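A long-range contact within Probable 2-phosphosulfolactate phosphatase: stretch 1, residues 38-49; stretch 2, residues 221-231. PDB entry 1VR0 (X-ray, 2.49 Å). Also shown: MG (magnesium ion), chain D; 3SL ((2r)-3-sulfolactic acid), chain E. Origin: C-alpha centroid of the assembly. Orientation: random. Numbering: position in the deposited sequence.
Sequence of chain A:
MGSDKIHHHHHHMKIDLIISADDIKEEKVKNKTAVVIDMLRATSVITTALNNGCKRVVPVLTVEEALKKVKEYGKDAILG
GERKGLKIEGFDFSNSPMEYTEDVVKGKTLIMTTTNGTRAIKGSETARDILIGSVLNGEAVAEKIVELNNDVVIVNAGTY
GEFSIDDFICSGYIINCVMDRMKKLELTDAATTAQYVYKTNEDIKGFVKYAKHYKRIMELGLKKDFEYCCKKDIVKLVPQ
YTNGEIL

Stretch 1, residues 38-49: DMLRATSVITTA
Stretch 2 (221-231) GLKKDFEYCCK

Stretch 1 runs as a loop through residues 38-41 and then as a helix from Ala42, with Arg41 at its N-cap; the peptide before Arg41 is cis, and Arg41 itself sits at phi/psi -143/-6. Leu40 is extended at -122/80, whereas residues 42-49 hold helical values, with bonds such as Val45 N to Arg41 O (2.8 Å). Stretch 2 leaves a preceding helix at Gly221, whose phi/psi of 70/32 closes a Schellman motif, a conformation that favours glycine. Leu222 occupies the N-cap position of a second helix, which begins at Lys223. The stretches come nearest at Ser44 and Cys229, whose CA atoms are 6.3 Å apart, and the contact buries 449 Å² summed over both sides.

Charge pairing anchors one end. Arg41, with CB toward stretch 2 and chi angles m, t, m and 166°, extends its guanidinium so that NH2 donates to Asp225 OD2 at 2.8 Å (N-H...O angle 145°), a salt bridge. Asp225 meets it with chi1 m and chi2 -19°. The carboxylate oxygen lies at the guanidinium edge, near its plane, as does O3S of sulfolactate, which accepts from Arg41 NH1 at 3.0 Å. One arginine thus joins the second stretch to the ligand. Leu222 (m, t) lies over one face of the guanidinium, its CD1 3.7 Å from Arg41 CZ, while Asp225 OD2 and O3S of sulfolactate lie at the edge.

A hydroxyl pair marks another point along the stretch 1 helix. Tyr228 (chi1 t, chi2 83°) has CB sideways, but its end comes nearer: OH donates to Thr48 OG1 at 2.9 Å, with that oxygen near the ring plane. Thr48, at chi1 m, in turn gives its OG1 proton to Ser44 O (2.7 Å), so a threonine here can serve as both acceptor and donor.

A third group of contacts is apolar. Cys229 (chi1 m), the residue most covered by the opposing stretch, points toward it; its CB lies 3.7 Å from Leu40 CD2 and 4.0 Å from Met39 CE, while its SG approaches Ser44 CB at 3.5 Å. The small side chain suits so crowded a position. Leu40 (m, t) also places CD1 4.2 Å from Phe226 CD1, at the ring edge; Phe226 adopts chi1 t and chi2 73°. Met39, a selenomethionine with chi angles p, t, m, brings CE to 4.3 Å from Cys230 SG.

Water 2 adds a bridge, donating to Ser44 OG (2.8 Å) and Cys229 O (2.7 Å). Ser44, at chi1 m, directs OG as donor to Met39 O (2.7 Å), tying the loop to the helix.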

# COMPACT_ATOMS: atom_id res chain seq x y z
N ASP A 38 -12.61 -6.44 5.92
CA ASP A 38 -12.14 -6.22 7.30
C ASP A 38 -12.26 -7.59 8.01
O ASP A 38 -13.18 -7.80 8.80
CB ASP A 38 -12.97 -5.13 8.00
CG ASP A 38 -12.40 -4.72 9.34
OD1 ASP A 38 -11.18 -4.55 9.44
OD2 ASP A 38 -13.15 -4.54 10.33
N MSE A 39 -11.36 -8.52 7.72
CA MSE A 39 -11.62 -9.92 8.09
C MSE A 39 -11.57 -10.18 9.60
O MSE A 39 -12.19 -11.15 10.10
CB MSE A 39 -10.68 -10.88 7.36
CG MSE A 39 -9.23 -10.61 7.62
SE MSE A 39 -8.07 -12.20 7.37
CE MSE A 39 -9.02 -13.46 8.53
N LEU A 40 -10.85 -9.33 10.31
CA LEU A 40 -10.77 -9.46 11.77
C LEU A 40 -11.26 -8.17 12.35
O LEU A 40 -10.42 -7.35 12.78
CB LEU A 40 -9.33 -9.73 12.22
CG LEU A 40 -8.88 -11.16 11.90
CD1 LEU A 40 -7.38 -11.39 12.16
CD2 LEU A 40 -9.70 -12.18 12.64
N ARG A 41 -12.58 -7.96 12.44
CA ARG A 41 -13.63 -8.98 12.29
C ARG A 41 -14.90 -8.52 11.58
O ARG A 41 -15.76 -9.36 11.29
CB ARG A 41 -14.06 -9.52 13.66
CG ARG A 41 -12.99 -10.28 14.44
CD ARG A 41 -13.38 -10.45 15.90
NE ARG A 41 -13.35 -9.18 16.64
CZ ARG A 41 -13.90 -8.99 17.84
NH1 ARG A 41 -13.82 -7.81 18.43
NH2 ARG A 41 -14.52 -9.97 18.48
N ALA A 42 -15.02 -7.23 11.26
CA ALA A 42 -16.31 -6.66 10.77
C ALA A 42 -16.94 -7.37 9.56
O ALA A 42 -18.13 -7.64 9.59
CB ALA A 42 -16.20 -5.17 10.48
N THR A 43 -16.18 -7.65 8.51
CA THR A 43 -16.78 -8.29 7.35
C THR A 43 -16.99 -9.77 7.57
O THR A 43 -17.81 -10.37 6.87
CB THR A 43 -16.01 -8.07 6.06
OG1 THR A 43 -14.64 -8.47 6.21
CG2 THR A 43 -16.07 -6.62 5.69
N SER A 44 -16.27 -10.36 8.52
CA SER A 44 -16.55 -11.74 8.94
C SER A 44 -17.86 -11.79 9.72
O SER A 44 -18.62 -12.76 9.59
CB SER A 44 -15.40 -12.30 9.76
OG SER A 44 -14.26 -12.39 8.92
N VAL A 45 -18.11 -10.75 10.52
CA VAL A 45 -19.37 -10.63 11.22
C VAL A 45 -20.53 -10.43 10.22
O VAL A 45 -21.50 -11.18 10.20
CB VAL A 45 -19.36 -9.47 12.24
CG1 VAL A 45 -20.74 -9.10 12.60
CG2 VAL A 45 -18.55 -9.84 13.50
N ILE A 46 -20.44 -9.44 9.38
CA ILE A 46 -21.50 -9.17 8.44
C ILE A 46 -21.86 -10.43 7.62
O ILE A 46 -23.03 -10.78 7.49
CB ILE A 46 -21.15 -8.02 7.51
CG1 ILE A 46 -21.13 -6.72 8.31
CG2 ILE A 46 -22.15 -7.91 6.37
CD1 ILE A 46 -20.16 -5.72 7.81
N THR A 47 -20.83 -11.09 7.09
CA THR A 47 -20.99 -12.27 6.30
C THR A 47 -21.70 -13.39 7.07
O THR A 47 -22.60 -14.04 6.56
CB THR A 47 -19.60 -12.76 5.84
OG1 THR A 47 -19.02 -11.79 4.97
CG2 THR A 47 -19.71 -14.09 5.07
N THR A 48 -21.27 -13.61 8.31
CA THR A 48 -21.83 -14.65 9.14
C THR A 48 -23.30 -14.34 9.50
O THR A 48 -24.20 -15.20 9.36
CB THR A 48 -20.95 -14.83 10.40
OG1 THR A 48 -19.65 -15.26 10.01
CG2 THR A 48 -21.55 -15.85 11.37
N ALA A 49 -23.55 -13.13 9.94
CA ALA A 49 -24.85 -12.74 10.38
C ALA A 49 -25.89 -12.92 9.28
O ALA A 49 -26.95 -13.52 9.52
CB ALA A 49 -24.81 -11.31 10.83
N GLY A 221 -8.09 -11.89 23.89
CA GLY A 221 -8.50 -13.29 24.09
C GLY A 221 -9.39 -13.85 22.99
O GLY A 221 -10.22 -14.72 23.23
N LEU A 222 -9.19 -13.37 21.76
CA LEU A 222 -10.07 -13.71 20.67
C LEU A 222 -9.52 -14.80 19.77
O LEU A 222 -9.78 -14.82 18.58
CB LEU A 222 -10.32 -12.45 19.86
CG LEU A 222 -10.87 -11.34 20.73
CD1 LEU A 222 -11.03 -10.11 19.88
CD2 LEU A 222 -12.21 -11.76 21.36
N LYS A 223 -8.76 -15.73 20.34
CA LYS A 223 -8.25 -16.89 19.61
C LYS A 223 -9.34 -17.62 18.82
O LYS A 223 -9.14 -17.95 17.66
CB LYS A 223 -7.57 -17.85 20.59
CG LYS A 223 -6.72 -18.90 19.90
CD LYS A 223 -6.28 -20.00 20.86
CE LYS A 223 -5.39 -21.03 20.15
NZ LYS A 223 -5.14 -22.25 21.00
N LYS A 224 -10.50 -17.84 19.44
CA LYS A 224 -11.64 -18.49 18.78
C LYS A 224 -12.09 -17.72 17.54
O LYS A 224 -12.33 -18.32 16.50
CB LYS A 224 -12.86 -18.62 19.70
CG LYS A 224 -12.61 -19.28 21.04
CD LYS A 224 -13.11 -20.68 21.08
CE LYS A 224 -12.98 -21.31 22.49
NZ LYS A 224 -14.13 -20.97 23.36
N ASP A 225 -12.25 -16.40 17.66
CA ASP A 225 -12.68 -15.59 16.51
C ASP A 225 -11.63 -15.66 15.41
O ASP A 225 -11.97 -15.78 14.24
CB ASP A 225 -12.91 -14.12 16.89
CG ASP A 225 -14.17 -13.88 17.70
OD1 ASP A 225 -15.15 -14.71 17.75
OD2 ASP A 225 -14.21 -12.79 18.30
N PHE A 226 -10.35 -15.59 15.80
CA PHE A 226 -9.24 -15.67 14.84
C PHE A 226 -9.27 -16.98 14.02
O PHE A 226 -9.15 -16.96 12.80
CB PHE A 226 -7.88 -15.51 15.57
CG PHE A 226 -6.70 -15.93 14.73
CD1 PHE A 226 -6.28 -15.16 13.69
CD2 PHE A 226 -6.04 -17.13 14.98
CE1 PHE A 226 -5.22 -15.56 12.88
CE2 PHE A 226 -4.96 -17.55 14.17
CZ PHE A 226 -4.55 -16.75 13.12
N GLU A 227 -9.45 -18.11 14.69
CA GLU A 227 -9.44 -19.38 13.98
C GLU A 227 -10.65 -19.49 13.06
O GLU A 227 -10.57 -20.07 11.97
CB GLU A 227 -9.50 -20.57 14.93
CG GLU A 227 -8.57 -20.49 16.12
CD GLU A 227 -7.38 -21.39 16.00
OE1 GLU A 227 -7.38 -22.38 16.77
OE2 GLU A 227 -6.47 -21.11 15.17
N TYR A 228 -11.78 -18.97 13.52
CA TYR A 228 -13.01 -19.01 12.77
C TYR A 228 -12.89 -18.16 11.49
O TYR A 228 -13.21 -18.63 10.40
CB TYR A 228 -14.19 -18.55 13.65
CG TYR A 228 -15.45 -18.38 12.89
CD1 TYR A 228 -16.27 -19.47 12.61
CD2 TYR A 228 -15.82 -17.14 12.37
CE1 TYR A 228 -17.43 -19.33 11.87
CE2 TYR A 228 -16.98 -16.99 11.62
CZ TYR A 228 -17.79 -18.09 11.38
OH TYR A 228 -18.95 -17.98 10.66
N CYS A 229 -12.42 -16.93 11.64
CA CYS A 229 -12.27 -16.02 10.50
C CYS A 229 -11.25 -16.45 9.45
O CYS A 229 -11.24 -15.91 8.34
CB CYS A 229 -11.93 -14.61 10.98
SG CYS A 229 -13.24 -13.88 11.99
N CYS A 230 -10.40 -17.40 9.79
CA CYS A 230 -9.48 -17.98 8.82
C CYS A 230 -10.04 -19.17 8.06
O CYS A 230 -9.35 -19.72 7.22
CB CYS A 230 -8.22 -18.40 9.55
SG CYS A 230 -7.27 -17.00 10.11
N LYS A 231 -11.27 -19.60 8.36
CA LYS A 231 -11.88 -20.72 7.65
C LYS A 231 -12.33 -20.30 6.24
O LYS A 231 -13.03 -19.31 6.05
CB LYS A 231 -13.03 -21.32 8.47
CG LYS A 231 -12.57 -21.73 9.87
CD LYS A 231 -12.95 -23.14 10.29
CE LYS A 231 -11.74 -23.81 11.08
NZ LYS A 231 -11.83 -25.31 11.28
MG MG D . -9.04 -4.64 9.28
O11 3SL E . -9.04 -2.66 17.03
C1 3SL E . -9.61 -3.77 17.17
O12 3SL E . -9.19 -4.71 17.89
C2 3SL E . -10.86 -3.95 16.41
O2 3SL E . -10.67 -3.36 15.13
C3 3SL E . -11.15 -5.44 16.35
S 3SL E . -12.40 -5.79 15.31
O3S 3SL E . -13.64 -6.00 16.08
O1S 3SL E . -12.49 -4.88 14.12
O2S 3SL E . -12.16 -7.14 14.79
O HOH W 1 -9.25 -7.17 9.47
O HOH W 2 -12.96 -14.17 7.21
O HOH W 3 -7.27 -5.21 10.92